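Local coordinates for protein transcriptional regulator, BadM/Rrf2 family (Thermincola potens, PDB 4CIC) that probably binds DNA as a dimeric helix-turn-helix transcription factor of the Rrf2 family, an IscR linked to the control of iron-sulfur cluster biogenesis, at residues 18-23 and 37-42; 58-63 and 68-73. The protein carries 3 engineered substitutions. All blocks are in the same frame, centred on the assembly; numbering follows the deposited sequence. Where two conformers were deposited one is given.

Contact 1 (18-23 and 37-42); sequences MFDLAQ and ERQGLS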
loop_
_atom_site.group_PDB
_atom_site.type_symbol
_atom_site.label_atom_id
_atom_site.label_comp_id
_atom_site.label_asym_id
_atom_site.label_seq_id
_atom_site.Cartn_x
_atom_site.Cartn_y
_atom_site.Cartn_z
ATOM N N MET A 18 10.011 2.425 17.329
ATOM C CA MET A 18 11.398 2.520 16.882
ATOM C C MET A 18 11.804 3.971 16.767
ATOM O O MET A 18 12.941 4.327 17.091
ATOM C CB MET A 18 11.605 1.796 15.547
ATOM C CG MET A 18 11.500 0.265 15.670
ATOM S SD MET A 18 12.925 -0.395 16.614
ATOM C CE MET A 18 14.271 -0.025 15.515
ATOM N N PHE A 19 10.877 4.821 16.336
ATOM C CA PHE A 19 11.189 6.242 16.242
ATOM C C PHE A 19 11.376 6.849 17.636
ATOM O O PHE A 19 12.268 7.673 17.853
ATOM C CB PHE A 19 10.144 7.019 15.431
ATOM C CG PHE A 19 10.484 8.472 15.284
ATOM C CD1 PHE A 19 11.610 8.863 14.566
ATOM C CD2 PHE A 19 9.719 9.439 15.903
ATOM C CE1 PHE A 19 11.959 10.219 14.463
ATOM C CE2 PHE A 19 10.062 10.781 15.809
ATOM C CZ PHE A 19 11.177 11.168 15.068
ATOM N N ASP A 20 10.532 6.453 18.579
ATOM C CA ASP A 20 10.703 6.938 19.960
ATOM C C ASP A 20 12.086 6.542 20.473
ATOM O O ASP A 20 12.812 7.369 21.080
ATOM C CB ASP A 20 9.583 6.390 20.854
ATOM C CG ASP A 20 9.646 6.930 22.288
ATOM O OD1 ASP A 20 10.557 6.533 23.042
ATOM O OD2 ASP A 20 8.762 7.747 22.654
ATOM N N LEU A 21 12.492 5.295 20.242
ATOM C CA LEU A 21 13.864 4.912 20.601
ATOM C C LEU A 21 14.933 5.746 19.879
ATOM O O LEU A 21 15.949 6.125 20.474
ATOM C CB LEU A 21 14.091 3.419 20.354
ATOM C CG LEU A 21 13.298 2.489 21.271
ATOM C CD1 LEU A 21 13.391 1.048 20.779
ATOM C CD2 LEU A 21 13.919 2.583 22.684
ATOM N N ALA A 22 14.709 6.061 18.603
ATOM C CA ALA A 22 15.651 6.923 17.875
ATOM C C ALA A 22 15.790 8.297 18.531
ATOM O O ALA A 22 16.902 8.857 18.622
ATOM C CB ALA A 22 15.224 7.073 16.383
ATOM N N GLN A 23 14.659 8.838 18.985
ATOM C CA GLN A 23 14.631 10.146 19.654
ATOM C C GLN A 23 15.369 10.135 20.971
ATOM O O GLN A 23 15.763 11.187 21.457
ATOM C CB GLN A 23 13.194 10.599 19.918
ATOM C CG GLN A 23 12.497 10.989 18.609
ATOM C CD GLN A 23 11.082 11.520 18.821
ATOM O OE1 GLN A 23 10.184 10.786 19.242
ATOM N NE2 GLN A 23 10.877 12.796 18.514
ATOM N N GLU A 37 3.778 5.447 27.066
ATOM C CA GLU A 37 3.168 6.671 27.562
ATOM C C GLU A 37 3.280 7.797 26.535
ATOM O O GLU A 37 2.329 8.536 26.303
ATOM C CB GLU A 37 3.840 7.101 28.873
ATOM C CG GLU A 37 2.955 7.911 29.786
ATOM C CD GLU A 37 2.190 7.040 30.760
ATOM O OE1 GLU A 37 2.835 6.231 31.464
ATOM O OE2 GLU A 37 0.946 7.158 30.818
ATOM N N ARG A 38 4.449 7.932 25.925
ATOM C CA ARG A 38 4.684 9.029 24.999
ATOM C C ARG A 38 3.945 8.813 23.688
ATOM O O ARG A 38 3.542 9.768 23.035
ATOM C CB ARG A 38 6.174 9.174 24.703
ATOM C CG ARG A 38 6.968 9.830 25.821
ATOM C CD ARG A 38 8.401 10.086 25.378
ATOM N NE ARG A 38 9.139 8.843 25.184
ATOM C CZ ARG A 38 9.804 8.214 26.148
ATOM N NH1 ARG A 38 9.823 8.723 27.379
ATOM N NH2 ARG A 38 10.460 7.087 25.886
ATOM N N GLN A 39 3.786 7.555 23.301
ATOM C CA GLN A 39 3.248 7.236 21.976
ATOM C C GLN A 39 1.789 6.818 21.984
ATOM O O GLN A 39 1.198 6.586 20.923
ATOM C CB GLN A 39 4.100 6.159 21.293
ATOM C CG GLN A 39 5.556 6.568 21.073
ATOM C CD GLN A 39 5.695 7.873 20.311
ATOM O OE1 GLN A 39 4.893 8.186 19.428
ATOM N NE2 GLN A 39 6.712 8.645 20.653
ATOM N N GLY A 40 1.207 6.722 23.174
ATOM C CA GLY A 40 -0.175 6.290 23.308
ATOM C C GLY A 40 -0.347 4.870 22.806
ATOM O O GLY A 40 -1.218 4.591 21.982
ATOM N N LEU A 41 0.502 3.972 23.291
ATOM C CA LEU A 41 0.439 2.570 22.896
ATOM C C LEU A 41 0.099 1.710 24.089
ATOM O O LEU A 41 0.417 2.062 25.224
ATOM C CB LEU A 41 1.777 2.105 22.334
ATOM C CG LEU A 41 2.455 3.068 21.364
ATOM C CD1 LEU A 41 3.815 2.538 20.961
ATOM C CD2 LEU A 41 1.566 3.306 20.148
ATOM N N SER A 42 -0.525 0.568 23.838
ATOM C CA SER A 42 -0.824 -0.356 24.917
ATOM C C SER A 42 0.460 -1.073 25.273
ATOM O O SER A 42 1.172 -1.561 24.393
ATOM C CB SER A 42 -1.902 -1.356 24.504
ATOM O OG SER A 42 -1.442 -2.690 24.643
HETATM O O HOH W 1 7.651 10.695 18.700
#

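Contact 2 (58-63 and 68-73); sequences LVKSVR and GYILAR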
loop_
_atom_site.group_PDB
_atom_site.type_symbol
_atom_site.label_atom_id
_atom_site.label_comp_id
_atom_site.label_asym_id
_atom_site.label_seq_id
_atom_site.Cartn_x
_atom_site.Cartn_y
_atom_site.Cartn_z
ATOM N N LEU A 58 17.322 -5.313 16.167
ATOM C CA LEU A 58 17.002 -3.901 15.962
ATOM C C LEU A 58 17.001 -3.118 17.276
ATOM O O LEU A 58 17.202 -1.911 17.280
ATOM C CB LEU A 58 15.654 -3.726 15.264
ATOM C CG LEU A 58 15.721 -3.979 13.754
ATOM C CD1 LEU A 58 14.338 -3.913 13.114
ATOM C CD2 LEU A 58 16.671 -2.954 13.122
ATOM N N VAL A 59 16.721 -3.813 18.374
ATOM C CA VAL A 59 16.756 -3.176 19.683
ATOM C C VAL A 59 17.440 -4.097 20.666
ATOM O O VAL A 59 17.521 -5.309 20.460
ATOM C CB VAL A 59 15.352 -2.842 20.225
ATOM C CG1 VAL A 59 14.568 -1.987 19.231
ATOM C CG2 VAL A 59 14.605 -4.105 20.557
ATOM N N LYS A 60 17.994 -3.505 21.718
ATOM C CA LYS A 60 18.647 -4.305 22.739
ATOM C C LYS A 60 18.215 -3.828 24.116
ATOM O O LYS A 60 17.806 -2.679 24.295
ATOM C CB LYS A 60 20.170 -4.253 22.591
ATOM C CG LYS A 60 20.735 -2.855 22.545
ATOM C CD LYS A 60 22.256 -2.857 22.425
ATOM C CE LYS A 60 22.916 -3.375 23.686
ATOM N NZ LYS A 60 24.399 -3.385 23.543
ATOM N N SER A 61 18.288 -4.742 25.073
ATOM C CA SER A 61 17.954 -4.467 26.453
ATOM C C SER A 61 19.241 -4.224 27.226
ATOM O O SER A 61 20.267 -4.855 26.960
ATOM C CB SER A 61 17.206 -5.660 27.048
ATOM O OG SER A 61 17.093 -5.540 28.452
ATOM N N VAL A 62 19.197 -3.293 28.172
ATOM C CA VAL A 62 20.348 -3.042 29.028
ATOM C C VAL A 62 19.939 -3.158 30.505
ATOM O O VAL A 62 18.796 -2.870 30.864
ATOM C CB VAL A 62 20.962 -1.668 28.741
ATOM C CG1 VAL A 62 21.361 -1.556 27.279
ATOM C CG2 VAL A 62 19.978 -0.600 29.075
ATOM N N ARG A 63 20.870 -3.580 31.354
ATOM C CA ARG A 63 20.553 -3.911 32.747
ATOM C C ARG A 63 20.821 -2.800 33.772
ATOM O O ARG A 63 20.940 -3.083 34.964
ATOM C CB ARG A 63 21.341 -5.148 33.182
ATOM C CG ARG A 63 21.420 -6.266 32.164
ATOM C CD ARG A 63 22.363 -7.350 32.667
ATOM N NE ARG A 63 22.608 -8.394 31.677
ATOM C CZ ARG A 63 23.483 -9.383 31.841
ATOM N NH1 ARG A 63 24.197 -9.459 32.957
ATOM N NH2 ARG A 63 23.646 -10.293 30.891
ATOM N N GLY A 68 16.606 -0.551 30.576
ATOM C CA GLY A 68 15.569 -0.364 29.589
ATOM C C GLY A 68 16.057 -0.724 28.208
ATOM O O GLY A 68 16.932 -1.572 28.063
ATOM N N TYR A 69 15.493 -0.076 27.192
ATOM C CA TYR A 69 15.759 -0.469 25.811
ATOM C C TYR A 69 16.426 0.651 25.035
ATOM O O TYR A 69 16.138 1.822 25.277
ATOM C CB TYR A 69 14.446 -0.864 25.118
ATOM C CG TYR A 69 13.923 -2.192 25.622
ATOM C CD1 TYR A 69 13.095 -2.262 26.736
ATOM C CD2 TYR A 69 14.305 -3.381 25.013
ATOM C CE1 TYR A 69 12.641 -3.484 27.212
ATOM C CE2 TYR A 69 13.855 -4.600 25.480
ATOM C CZ TYR A 69 13.022 -4.645 26.574
ATOM O OH TYR A 69 12.575 -5.866 27.026
ATOM N N ILE A 70 17.300 0.279 24.095
ATOM C CA ILE A 70 17.918 1.230 23.163
ATOM C C ILE A 70 17.959 0.611 21.774
ATOM O O ILE A 70 17.863 -0.606 21.639
ATOM C CB ILE A 70 19.379 1.610 23.546
ATOM C CG1 ILE A 70 20.255 0.365 23.666
ATOM C CG2 ILE A 70 19.393 2.347 24.817
ATOM C CD1 ILE A 70 21.735 0.668 23.789
ATOM N N LEU A 71 18.068 1.439 20.741
ATOM C CA LEU A 71 18.311 0.896 19.405
ATOM C C LEU A 71 19.611 0.107 19.423
ATOM O O LEU A 71 20.583 0.486 20.101
ATOM C CB LEU A 71 18.434 2.009 18.367
ATOM C CG LEU A 71 17.242 2.907 18.076
ATOM C CD1 LEU A 71 17.653 3.971 17.074
ATOM C CD2 LEU A 71 16.088 2.093 17.522
ATOM N N ALA A 72 19.632 -0.981 18.657
ATOM C CA ALA A 72 20.820 -1.827 18.542
ATOM C C ALA A 72 21.700 -1.474 17.334
ATOM O O ALA A 72 22.804 -2.016 17.187
ATOM C CB ALA A 72 20.407 -3.289 18.481
ATOM N N ARG A 73 21.194 -0.584 16.478
ATOM C CA ARG A 73 21.948 0.014 15.370
ATOM C C ARG A 73 21.669 1.513 15.396
ATOM O O ARG A 73 20.653 1.938 15.943
ATOM C CB ARG A 73 21.475 -0.535 14.015
ATOM C CG ARG A 73 21.542 -2.033 13.884
ATOM C CD ARG A 73 21.886 -2.431 12.459
ATOM N NE ARG A 73 20.872 -2.041 11.471
ATOM C CZ ARG A 73 19.858 -2.813 11.094
ATOM N NH1 ARG A 73 19.705 -4.011 11.644
ATOM N NH2 ARG A 73 18.995 -2.390 10.172
#

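Contact 1 (18-23 and 37-42)
D20 on helix 9-23 meets R38 and Q39, at the end of helix 32-39, and its carboxylate takes all three direct hydrogen bonds between the segments. R38 grips it side-on: NE gives its hydrogen to D20 OD2 (2.8 Å) and NH2 gives one to D20 OD1 at 2.9 Å. Each oxygen uses its syn lone pair, and the carboxylate lies only 20° from the guanidinium plane, the geometry of a bidentate salt bridge. That leaves the anti lone pair of OD2 for Q39, whose NE2 donates to it over 3.0 Å and nearly straight (173°). All three donors lie near the carboxylate plane, limiting its rotation, although the Q39 amide stands steeply across it. D20 reaches across because its CG is anti to the backbone N (chi1 -176°). The second hydrogen of Q39 NE2 goes to a water at 3.0 Å, which donates to Q23 OE1 at 2.6 Å. Q39 OE1 accepts weakly from Q16, and R38 NH2 bonds weakly to S34 OG. G40, with positive phi, follows the helix, and S42 N-caps helix 43-55. D20 thus ties helix 9-23 to the first helix of the helix-turn-helix (32-39 and 43-55) of a winged-helix Rrf2 domain.

Contact 2 (58-63 and 68-73)
K60 and I70 face each other as an antiparallel hydrogen-bonded pair, joined by K60 N to I70 O at 2.9 Å and by I70 N to K60 O at 3.0 Å. Their side chains run side by side in the same direction. K60 CG and I70 CG1 each sit between the backbone N and the carbonyl carbon (chi1 53° and 56°), which presses K60 CG to 3.4 Å from I70 CG1, tighter than ordinary van der Waals contact. On that same face V62 CG1 approaches I70 CD1, while V62 CG2 comes within 3.4 Å of G68 O. Toward the turn, V62 N bonds G68 O at 2.8 Å, and the return bond from G68 N to V62 O is longer, 3.2 Å. On the face of S61 and Y69, S61 CB meets ring atom CE2 of Y69 at 3.8 Å. This antiparallel hairpin is the wing of the winged helix-turn-helix domain. At its base A72 N donates to L58 O from above the carbonyl plane, extending the pairing beyond the strands, and L58 CD2 lies over one face of the R73 guanidinium, 3.5 Å from NH1. R73 NH2 is held by a hydrogen bond to D77 O; D82 adds only a long, weak ion pair. Farther out, I50 and R54 of helix 43-55 pack on Y69, P29 touches V62 and I70, and Y69 shares a backbone hydrogen bond with V30.

How the contacts relate
From the N terminus, helix 9-23 leads through a loop into helix 32-39, and contact 1 closes a loop of 13 residues between its segments, five of them helical. Helix 43-55 follows, before contact 2 closes the four residues between segments 58-63 and 68-73. The two closures therefore come in series, neither nested nor crossed, with centres about 14 Å apart. Helix 9-23 serves both: D20 reaches helix 32-39, M18 meets the hairpin, and L21 touches both the hairpin and I35. M18 CE lies 3.4 Å from L71 CD2, and L21 CD1 lies 3.6 Å from V59 CG1. The same helix also reaches the subunit interface, where F19 packs on helix 133-143 and on V112 of the second subunit.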